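Long-range contacts in fatty acid-binding protein TM_1468 (Thermotoga maritima, PDB 1VPV), which binds long-chain fatty acids such as palmitate and may take part in lipid transport or fatty acid metabolism: residues Val98-Leu103 with Ile123-Val128; Ser177-Leu182 with Ile201-His206. All coordinates share one frame; numbering follows the deposited sequence.

Contact 1. Residues Val98-Leu103 with Ile123-Val128; sequences VLVLTL and IPVYVV
Val-98 and Val-125, Leu-99 and Tyr-126, Val-100 and Val-127, and Leu-101 and Val-128 face one another as four successive parallel bridges, and on each strand their side chains alternate between the two faces of the sheet. On the face of Val-98 and Val-100 the valine branches do the touching: Val-100 CG2 reaches Val-125 CG1 at 3.8 Å, crossing it obliquely, whereas Val-100 and Val-127 lie side by side and point the same way, with CB of Val-100 4.1 Å from CG1 of Val-127. Val-98 sends CG2 beside its backbone N, with CG1 anti to that nitrogen (chi1 -175°), and CG2 meets Ile-123 CD1 at 3.8 Å, the two side chains crossing at about a right angle. On the other face Leu-99 CD1 lies 4.1 Å from both Tyr-126 CB and Val-128 CG2.

Five backbone hydrogen bonds fix this register. Val-98 and Val-100 each give N and accept at O, and Thr-102 N adds the fifth; the partners are Pro-124, Tyr-126 and Val-128, every second residue. The bonds are nearly straight, as from Val-100 N to Tyr-126 O (2.8 Å, 170°), and the strand axes stand at 18° to one another.

The side chain of Thr-102 lies about 7 Å from that of Ser-108, which binds hexadecanoate. The pair illustrates the beta-alpha-beta crossover, with helix 110-118 as the connection. That helix and helix 80-92 cover the valine face, Tyr-87 touching Val-100 and Val-125; on the opposite face Leu-158 of helix 154-166 packs on Leu-99 and Val-128, and strand 15-20 bonds to the other edge of strand 97-102.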
loop_
_atom_site.group_PDB
_atom_site.type_symbol
_atom_site.label_atom_id
_atom_site.label_comp_id
_atom_site.label_asym_id
_atom_site.label_seq_id
_atom_site.Cartn_x
_atom_site.Cartn_y
_atom_site.Cartn_z
ATOM N N VAL A 98 8.362 -18.500 -3.267
ATOM C CA VAL A 98 7.545 -17.426 -2.694
ATOM C C VAL A 98 8.186 -16.086 -3.034
ATOM O O VAL A 98 9.387 -15.895 -2.838
ATOM C CB VAL A 98 7.446 -17.499 -1.184
ATOM C CG1 VAL A 98 6.493 -16.430 -0.699
ATOM C CG2 VAL A 98 6.977 -18.866 -0.732
ATOM N N LEU A 99 7.384 -15.178 -3.558
ATOM C CA LEU A 99 7.830 -13.828 -3.827
ATOM C C LEU A 99 7.127 -12.887 -2.874
ATOM O O LEU A 99 5.918 -12.745 -2.954
ATOM C CB LEU A 99 7.487 -13.436 -5.263
ATOM C CG LEU A 99 7.767 -11.965 -5.625
ATOM C CD1 LEU A 99 9.261 -11.672 -5.566
ATOM C CD2 LEU A 99 7.218 -11.637 -7.005
ATOM N N VAL A 100 7.880 -12.224 -2.001
ATOM C CA VAL A 100 7.336 -11.297 -0.983
ATOM C C VAL A 100 7.624 -9.830 -1.342
ATOM O O VAL A 100 8.758 -9.448 -1.596
ATOM C CB VAL A 100 7.975 -11.574 0.424
ATOM C CG1 VAL A 100 7.360 -10.692 1.502
ATOM C CG2 VAL A 100 7.872 -13.034 0.787
ATOM N N LEU A 101 6.586 -9.023 -1.337
ATOM C CA LEU A 101 6.694 -7.573 -1.529
ATOM C C LEU A 101 6.227 -6.913 -0.258
ATOM O O LEU A 101 5.060 -7.059 0.136
ATOM C CB LEU A 101 5.793 -7.097 -2.694
ATOM C CG LEU A 101 6.437 -7.267 -4.061
ATOM C CD1 LEU A 101 6.385 -8.693 -4.446
ATOM C CD2 LEU A 101 5.766 -6.429 -5.119
ATOM N N THR A 102 7.135 -6.223 0.412
ATOM C CA THR A 102 6.795 -5.541 1.658
ATOM C C THR A 102 6.801 -4.062 1.491
ATOM O O THR A 102 7.484 -3.516 0.617
ATOM C CB THR A 102 7.782 -5.823 2.778
ATOM O OG1 THR A 102 9.027 -5.149 2.512
ATOM C CG2 THR A 102 7.980 -7.330 2.956
ATOM N N LEU A 103 6.096 -3.404 2.394
ATOM C CA LEU A 103 6.232 -1.956 2.519
ATOM C C LEU A 103 7.698 -1.535 2.802
ATOM O O LEU A 103 8.530 -2.323 3.258
ATOM C CB LEU A 103 5.252 -1.393 3.570
ATOM C CG LEU A 103 5.607 -1.503 5.038
ATOM C CD1 LEU A 103 4.856 -0.452 5.800
ATOM C CD2 LEU A 103 5.362 -2.886 5.627
ATOM N N ILE A 123 12.339 -23.432 1.127
ATOM C CA ILE A 123 11.681 -23.012 -0.092
ATOM C C ILE A 123 12.227 -21.638 -0.484
ATOM O O ILE A 123 12.260 -20.742 0.348
ATOM C CB ILE A 123 10.118 -23.015 0.098
ATOM C CG1 ILE A 123 9.408 -22.487 -1.150
ATOM C CG2 ILE A 123 9.672 -22.183 1.351
ATOM C CD1 ILE A 123 7.877 -22.567 -1.061
ATOM N N PRO A 124 12.666 -21.465 -1.742
ATOM C CA PRO A 124 13.313 -20.198 -2.069
ATOM C C PRO A 124 12.324 -19.049 -1.907
ATOM O O PRO A 124 11.208 -19.126 -2.384
ATOM C CB PRO A 124 13.736 -20.364 -3.520
ATOM C CG PRO A 124 13.433 -21.738 -3.923
ATOM C CD PRO A 124 12.577 -22.374 -2.899
ATOM N N VAL A 125 12.705 -18.030 -1.154
ATOM C CA VAL A 125 11.836 -16.891 -0.892
ATOM C C VAL A 125 12.599 -15.676 -1.310
ATOM O O VAL A 125 13.702 -15.449 -0.850
ATOM C CB VAL A 125 11.498 -16.780 0.594
ATOM C CG1 VAL A 125 10.711 -15.496 0.887
ATOM C CG2 VAL A 125 10.726 -18.025 1.073
ATOM N N TYR A 126 12.026 -14.902 -2.210
ATOM C CA TYR A 126 12.637 -13.667 -2.661
ATOM C C TYR A 126 11.863 -12.491 -2.089
ATOM O O TYR A 126 10.671 -12.373 -2.309
ATOM C CB TYR A 126 12.615 -13.638 -4.166
ATOM C CG TYR A 126 13.495 -14.694 -4.769
ATOM C CD1 TYR A 126 14.824 -14.434 -5.062
ATOM C CD2 TYR A 126 12.993 -15.950 -5.076
ATOM C CE1 TYR A 126 15.635 -15.408 -5.640
ATOM C CE2 TYR A 126 13.789 -16.920 -5.647
ATOM C CZ TYR A 126 15.108 -16.648 -5.919
ATOM O OH TYR A 126 15.910 -17.628 -6.466
ATOM N N VAL A 127 12.543 -11.633 -1.344
ATOM C CA VAL A 127 11.881 -10.548 -0.668
ATOM C C VAL A 127 12.237 -9.233 -1.309
ATOM O O VAL A 127 13.394 -8.897 -1.386
ATOM C CB VAL A 127 12.275 -10.462 0.808
ATOM C CG1 VAL A 127 11.308 -9.483 1.535
ATOM C CG2 VAL A 127 12.240 -11.829 1.461
ATOM N N VAL A 128 11.223 -8.506 -1.764
ATOM C CA VAL A 128 11.413 -7.219 -2.413
ATOM C C VAL A 128 10.943 -6.091 -1.510
ATOM O O VAL A 128 9.755 -6.062 -1.075
ATOM C CB VAL A 128 10.648 -7.149 -3.745
ATOM C CG1 VAL A 128 10.816 -5.776 -4.401
ATOM C CG2 VAL A 128 11.170 -8.203 -4.667
#

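Contact 2. Residues Ser177-Leu182 with Ile201-His206; sequences SNFDYL and IRVCLH. With PO4 (phosphate ion), chain C.
Ser-177 lies with its CA 4.6 Å from that of Arg-202, after which residues 178-182 turn away from strand 201-206 into a helix; from there on the two segments meet through side chains, in three apolar contacts. Phe-179 has CG anti to its backbone N (chi1 -161°), and the Phe-179 and Val-203 side chains cross at about a right angle, CD1 of the ring lying 3.8 Å from Val-203 CG1. Leu-205 CD2 stands at the edge of the same ring, near its plane, and also receives Leu-182: the two leucines reach toward each other tip to tip, CD1 of Leu-182 3.6 Å from CD2 of Leu-205.

At the other end Ser-177 CB packs against the arm of Arg-202, which bends at its second torsion (chi2 -73°). Arg-202 NH1 donates to Ile-201 O at 3.2 Å, from above that carbonyl's plane, and to O3 of a phosphate ion at 2.8 Å; NH2 binds the same oxygen, which sits at the guanidinium edge. The phosphate, probably from the crystallisation liquor, is also held by Lys-200, while NE of Arg-202 forms a salt bridge with Asp-221. An alanine in its place would probably leave Asp-221 without this salt-bridge mate and the phosphate without two of its bonds.

Asn-178 OD1 accepts from Asp-180 N (3.1 Å), a capping bond at the turn into helix 180-185. Through Phe-179 and Leu-182 that turn packs on strand 201-208 of a mixed sheet in this DegV-family protein. The side chain of Leu-182 comes within about 4 Å of the bound palmitic acid, consistent with a place beside the lipid site.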
loop_
_atom_site.group_PDB
_atom_site.type_symbol
_atom_site.label_atom_id
_atom_site.label_comp_id
_atom_site.label_asym_id
_atom_site.label_seq_id
_atom_site.Cartn_x
_atom_site.Cartn_y
_atom_site.Cartn_z
ATOM N N SER A 177 -6.718 14.659 6.530
ATOM C CA SER A 177 -7.342 15.866 7.045
ATOM C C SER A 177 -6.875 16.217 8.459
ATOM O O SER A 177 -7.050 17.357 8.914
ATOM C CB SER A 177 -8.859 15.737 7.007
ATOM O OG SER A 177 -9.248 14.682 7.881
ATOM N N ASN A 178 -6.244 15.276 9.146
ATOM C CA ASN A 178 -5.789 15.516 10.502
ATOM C C ASN A 178 -4.400 14.926 10.704
ATOM O O ASN A 178 -4.226 13.705 10.993
ATOM C CB ASN A 178 -6.814 14.970 11.520
ATOM C CG ASN A 178 -6.316 15.093 12.927
ATOM O OD1 ASN A 178 -5.176 15.510 13.142
ATOM N ND2 ASN A 178 -7.128 14.737 13.885
ATOM N N PHE A 179 -3.403 15.798 10.612
ATOM C CA PHE A 179 -1.984 15.366 10.546
ATOM C C PHE A 179 -1.495 14.666 11.782
ATOM O O PHE A 179 -0.477 13.996 11.739
ATOM C CB PHE A 179 -1.072 16.574 10.326
ATOM C CG PHE A 179 0.300 16.238 9.813
ATOM C CD1 PHE A 179 0.471 15.495 8.656
ATOM C CD2 PHE A 179 1.438 16.737 10.457
ATOM C CE1 PHE A 179 1.769 15.208 8.156
ATOM C CE2 PHE A 179 2.725 16.473 9.960
ATOM C CZ PHE A 179 2.881 15.694 8.818
ATOM N N ASP A 180 -2.176 14.899 12.899
ATOM C CA ASP A 180 -1.824 14.301 14.184
ATOM C C ASP A 180 -1.690 12.792 14.203
ATOM O O ASP A 180 -0.918 12.258 14.970
ATOM C CB ASP A 180 -2.853 14.684 15.230
ATOM C CG ASP A 180 -2.685 16.097 15.699
ATOM O OD1 ASP A 180 -1.565 16.625 15.551
ATOM O OD2 ASP A 180 -3.656 16.669 16.242
ATOM N N TYR A 181 -2.446 12.102 13.375
ATOM C CA TYR A 181 -2.326 10.658 13.268
ATOM C C TYR A 181 -0.949 10.247 12.760
ATOM O O TYR A 181 -0.260 9.419 13.388
ATOM C CB TYR A 181 -3.400 10.118 12.356
ATOM C CG TYR A 181 -4.804 10.052 12.964
ATOM C CD1 TYR A 181 -5.689 11.103 12.841
ATOM C CD2 TYR A 181 -5.260 8.890 13.576
ATOM C CE1 TYR A 181 -6.977 11.010 13.360
ATOM C CE2 TYR A 181 -6.535 8.799 14.088
ATOM C CZ TYR A 181 -7.376 9.855 13.988
ATOM O OH TYR A 181 -8.624 9.764 14.508
ATOM N N LEU A 182 -0.529 10.824 11.638
ATOM C CA LEU A 182 0.811 10.534 11.117
ATOM C C LEU A 182 1.911 10.904 12.119
ATOM O O LEU A 182 2.878 10.152 12.327
ATOM C CB LEU A 182 1.035 11.264 9.802
ATOM C CG LEU A 182 0.389 10.590 8.589
ATOM C CD1 LEU A 182 0.469 11.513 7.397
ATOM C CD2 LEU A 182 1.164 9.312 8.275
ATOM N N ILE A 201 -8.234 22.190 6.613
ATOM C CA ILE A 201 -6.917 21.871 6.070
ATOM C C ILE A 201 -6.868 20.408 5.590
ATOM O O ILE A 201 -7.510 19.530 6.159
ATOM C CB ILE A 201 -5.739 22.127 7.094
ATOM C CG1 ILE A 201 -4.387 22.030 6.402
ATOM C CG2 ILE A 201 -5.731 21.108 8.230
ATOM C CD1 ILE A 201 -3.277 22.745 7.115
ATOM N N ARG A 202 -6.108 20.193 4.521
ATOM C CA ARG A 202 -5.731 18.876 4.027
ATOM C C ARG A 202 -4.242 18.948 3.789
ATOM O O ARG A 202 -3.732 19.939 3.269
ATOM C CB ARG A 202 -6.405 18.612 2.702
ATOM C CG ARG A 202 -7.915 18.850 2.722
ATOM C CD ARG A 202 -8.617 17.738 3.488
ATOM N NE ARG A 202 -10.054 17.859 3.267
ATOM C CZ ARG A 202 -10.928 18.370 4.127
ATOM N NH1 ARG A 202 -10.541 18.841 5.306
ATOM N NH2 ARG A 202 -12.186 18.460 3.774
ATOM N N VAL A 203 -3.544 17.909 4.187
ATOM C CA VAL A 203 -2.108 17.831 4.039
ATOM C C VAL A 203 -1.837 16.764 3.019
ATOM O O VAL A 203 -2.295 15.624 3.188
ATOM C CB VAL A 203 -1.464 17.417 5.372
ATOM C CG1 VAL A 203 0.047 17.139 5.232
ATOM C CG2 VAL A 203 -1.683 18.521 6.371
ATOM N N CYS A 204 -1.079 17.131 1.985
ATOM C CA CYS A 204 -0.741 16.233 0.888
ATOM C C CYS A 204 0.632 15.627 1.059
ATOM O O CYS A 204 1.611 16.331 1.263
ATOM C CB CYS A 204 -0.811 16.971 -0.457
ATOM S SG CYS A 204 -2.395 17.843 -0.773
ATOM N N LEU A 205 0.703 14.311 0.930
ATOM C CA LEU A 205 1.961 13.621 1.014
ATOM C C LEU A 205 2.187 12.727 -0.196
ATOM O O LEU A 205 1.244 12.397 -0.945
ATOM C CB LEU A 205 2.039 12.783 2.296
ATOM C CG LEU A 205 1.826 13.502 3.647
ATOM C CD1 LEU A 205 0.352 13.595 4.045
ATOM C CD2 LEU A 205 2.556 12.788 4.736
ATOM N N HIS A 206 3.451 12.355 -0.388
ATOM C CA HIS A 206 3.820 11.256 -1.277
ATOM C C HIS A 206 4.968 10.510 -0.661
ATOM O O HIS A 206 5.477 10.879 0.395
ATOM C CB HIS A 206 4.189 11.738 -2.680
ATOM C CG HIS A 206 5.426 12.579 -2.728
ATOM N ND1 HIS A 206 6.459 12.325 -3.601
ATOM C CD2 HIS A 206 5.801 13.669 -2.010
ATOM C CE1 HIS A 206 7.413 13.224 -3.423
ATOM N NE2 HIS A 206 7.036 14.055 -2.468
HETATM P P PO4 C . -13.477 18.870 7.796
HETATM O O1 PO4 C . -14.906 18.462 7.575
HETATM O O2 PO4 C . -13.563 19.704 9.022
HETATM O O3 PO4 C . -12.948 19.610 6.609
HETATM O O4 PO4 C . -12.620 17.679 8.084
#

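Overall arrangement
Followed from the N terminus, the chain closes contact 1 first, where strand 125-129 returns beside strand 97-102 after a single helix. Contact 2 opens only later, so the two loops stand in series, neither nested nor crossed; it closes when strand 201-208 comes back alongside strand 170-176, with the segment leading into helix 180-185 packed against it. Contact 1 pairs two neighbouring strands of one mixed sheet, and contact 2 joins a second mixed sheet to the short helix 180-185. Their centres lie 31 Å apart on opposite sides of the chain's centre, and the bound palmitic acid touches Leu-103, at the end of segment 98-103, and also comes near Leu-182 of contact 2.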